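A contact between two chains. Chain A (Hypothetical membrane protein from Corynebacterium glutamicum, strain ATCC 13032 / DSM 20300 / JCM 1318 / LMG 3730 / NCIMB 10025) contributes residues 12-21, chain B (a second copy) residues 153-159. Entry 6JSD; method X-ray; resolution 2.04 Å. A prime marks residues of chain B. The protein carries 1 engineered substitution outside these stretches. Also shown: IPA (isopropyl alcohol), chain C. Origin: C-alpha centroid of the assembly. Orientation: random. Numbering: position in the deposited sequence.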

# COMPACT_ATOMS: atom_id res chain seq x y z
N TRP A 12 13.17 4.00 15.57
CA TRP A 12 13.00 4.05 14.13
C TRP A 12 11.78 3.23 13.75
O TRP A 12 11.65 2.08 14.17
CB TRP A 12 14.28 3.53 13.44
CG TRP A 12 14.17 3.43 11.97
CD1 TRP A 12 13.36 4.18 11.15
CD2 TRP A 12 14.85 2.50 11.14
NE1 TRP A 12 13.53 3.78 9.85
CE2 TRP A 12 14.42 2.74 9.81
CE3 TRP A 12 15.79 1.49 11.38
CZ2 TRP A 12 14.90 2.00 8.74
CZ3 TRP A 12 16.25 0.75 10.31
CH2 TRP A 12 15.81 1.02 9.00
N GLY A 13 10.86 3.83 12.98
CA GLY A 13 9.60 3.16 12.69
C GLY A 13 9.78 1.89 11.87
O GLY A 13 9.11 0.88 12.13
N VAL A 14 10.66 1.93 10.87
CA VAL A 14 10.92 0.84 9.92
C VAL A 14 9.70 0.48 9.07
O VAL A 14 9.79 0.43 7.84
CB VAL A 14 11.47 -0.42 10.61
CG1 VAL A 14 11.80 -1.45 9.56
CG2 VAL A 14 12.73 -0.09 11.42
N LYS A 15 8.55 0.22 9.71
CA LYS A 15 7.38 -0.28 8.99
C LYS A 15 6.90 0.68 7.90
O LYS A 15 6.47 0.25 6.82
CB LYS A 15 6.23 -0.58 9.97
CG LYS A 15 6.49 -1.78 10.88
CD LYS A 15 5.21 -2.20 11.61
CE LYS A 15 5.56 -3.15 12.75
NZ LYS A 15 4.39 -3.42 13.64
N ALA A 16 6.92 1.99 8.17
CA ALA A 16 6.56 2.96 7.14
C ALA A 16 7.44 2.83 5.89
O ALA A 16 6.95 2.94 4.76
CB ALA A 16 6.66 4.38 7.68
N SER A 17 8.75 2.62 6.08
CA SER A 17 9.64 2.48 4.93
C SER A 17 9.35 1.21 4.14
O SER A 17 9.45 1.20 2.91
CB SER A 17 11.11 2.52 5.37
OG SER A 17 11.51 3.86 5.68
N PHE A 18 8.96 0.12 4.82
CA PHE A 18 8.58 -1.09 4.08
C PHE A 18 7.28 -0.85 3.31
O PHE A 18 7.14 -1.33 2.18
CB PHE A 18 8.44 -2.30 5.02
CG PHE A 18 9.76 -2.94 5.38
CD1 PHE A 18 10.71 -3.18 4.41
CD2 PHE A 18 10.05 -3.30 6.68
CE1 PHE A 18 11.95 -3.77 4.74
CE2 PHE A 18 11.28 -3.88 7.03
CZ PHE A 18 12.23 -4.11 6.05
N GLN A 19 6.34 -0.10 3.90
CA GLN A 19 5.14 0.23 3.14
C GLN A 19 5.46 1.15 1.96
O GLN A 19 4.94 0.94 0.86
CB GLN A 19 4.09 0.86 4.06
CG GLN A 19 3.60 -0.10 5.15
CD GLN A 19 2.45 0.48 5.96
OE1 GLN A 19 2.42 1.68 6.22
NE2 GLN A 19 1.50 -0.36 6.33
N ASN A 20 6.32 2.16 2.18
CA ASN A 20 6.74 3.06 1.11
C ASN A 20 7.46 2.31 -0.01
O ASN A 20 7.34 2.67 -1.19
CB ASN A 20 7.64 4.19 1.65
CG ASN A 20 6.91 5.14 2.62
OD1 ASN A 20 5.68 5.18 2.64
ND2 ASN A 20 7.67 5.90 3.41
N TYR A 21 8.20 1.26 0.33
CA TYR A 21 8.82 0.44 -0.70
C TYR A 21 7.76 -0.20 -1.60
O TYR A 21 7.82 -0.10 -2.83
CB TYR A 21 9.72 -0.62 -0.08
CG TYR A 21 10.50 -1.38 -1.14
CD1 TYR A 21 11.64 -0.82 -1.72
CD2 TYR A 21 10.09 -2.64 -1.57
CE1 TYR A 21 12.35 -1.50 -2.70
CE2 TYR A 21 10.82 -3.34 -2.55
CZ TYR A 21 11.94 -2.75 -3.11
OH TYR A 21 12.67 -3.41 -4.08
N GLY B 153 -0.65 7.97 -0.63
CA GLY B 153 0.57 8.70 -0.37
C GLY B 153 1.51 7.97 0.57
O GLY B 153 1.16 7.01 1.27
N THR B 154 2.75 8.45 0.60
CA THR B 154 3.76 7.85 1.46
C THR B 154 3.47 8.16 2.92
O THR B 154 2.77 9.12 3.25
CB THR B 154 5.16 8.36 1.12
OG1 THR B 154 5.22 9.76 1.40
CG2 THR B 154 5.49 8.10 -0.36
N GLN B 155 4.04 7.34 3.79
CA GLN B 155 3.91 7.49 5.24
C GLN B 155 5.23 7.97 5.82
O GLN B 155 6.30 7.52 5.40
CB GLN B 155 3.52 6.15 5.86
CG GLN B 155 2.74 6.25 7.13
CD GLN B 155 2.00 4.98 7.41
OE1 GLN B 155 2.61 3.96 7.73
NE2 GLN B 155 0.69 5.01 7.27
N LEU B 156 5.16 8.89 6.79
CA LEU B 156 6.38 9.33 7.46
C LEU B 156 6.98 8.17 8.24
O LEU B 156 6.28 7.49 9.00
CB LEU B 156 6.11 10.51 8.39
CG LEU B 156 7.24 11.52 8.67
CD1 LEU B 156 6.73 12.65 9.56
CD2 LEU B 156 8.51 10.91 9.29
N ASP B 157 8.27 7.93 8.04
CA ASP B 157 9.02 6.94 8.81
C ASP B 157 9.96 7.69 9.74
O ASP B 157 11.01 8.18 9.29
CB ASP B 157 9.81 6.01 7.88
CG ASP B 157 10.53 4.91 8.63
OD1 ASP B 157 10.17 4.69 9.80
OD2 ASP B 157 11.45 4.27 8.06
N PRO B 158 9.64 7.81 11.03
CA PRO B 158 10.44 8.68 11.90
C PRO B 158 11.65 7.94 12.45
O PRO B 158 11.62 6.73 12.64
CB PRO B 158 9.46 9.03 13.02
CG PRO B 158 8.61 7.78 13.16
CD PRO B 158 8.53 7.17 11.76
N ILE B 159 12.69 8.70 12.71
CA ILE B 159 13.86 8.20 13.43
C ILE B 159 14.36 9.29 14.37
O ILE B 159 14.29 10.48 14.05
CB ILE B 159 14.98 7.74 12.47
CG1 ILE B 159 16.13 7.10 13.24
CG2 ILE B 159 15.48 8.90 11.64
CD1 ILE B 159 17.03 6.20 12.36
C1 IPA C . 7.36 -5.66 14.50
C2 IPA C . 6.35 -6.15 15.52
C3 IPA C . 6.99 -6.08 16.89
O2 IPA C . 5.25 -5.29 15.47

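The contact is organised around one buried carboxylate. Asp157′ points its CA-to-CB bond toward chain A and, with chi1 in t, sets both oxygens among donors clustered where loop turns into helix. OD2 accepts from the indole, Trp12 NE1 to Asp157′ OD2 at 2.8 Å, and from the hydroxyl of Ser17, whose OG lies a very short 2.4 Å from Asp157′ OD2. OD1 takes a weak hydrogen bond from the helix N-cap residue, Val14 N to Asp157′ OD1 at 3.0 Å. A buried charge is thus paid for by indole, hydroxyl and backbone NH together, and Asp reaches all three with a short side chain.

Gly13 leaves the space this needs. An ideal CB on Gly13 would sit 2.7 Å from Asp157′ OD1, a clash, and a tight 3.1 Å from Pro158′ CD. Its amide is used as well: Gly13 N donates to Pro158′ O at 3.0 Å. Proline has no NH to satisfy, but its carbonyl also receives a CA-H...O contact, Trp12 CA to Pro158′ O at 3.4 Å. Alongside, Trp12 and Ile159′ form an antiparallel, non-hydrogen-bonded bridge pair with side chains on the same sheet face, where Trp12 CB meets Ile159′ CD1 at 4.0 Å.

At the second residue of the helix, Ala16 points its CA-to-CB bond toward chain B. Its methyl packs closely, with Ala16 CB 3.4 Å from the backbone atom Leu156′ O and 3.6 Å from the side-chain atom Asp157′ CB.

At the far end Asn20, chi1 in m, reads the backbone of a single residue with both ends of its amide. Gln155′ N donates to Asn20 OD1 at 2.9 Å, and Asn20 ND2 donates to Gln155′ O, also at 2.9 Å; both are nearly linear. The matched pair satisfies an NH and a carbonyl in a segment without regular secondary structure. Together the stretches bury 505 Å², with Asp157′ the most covered residue.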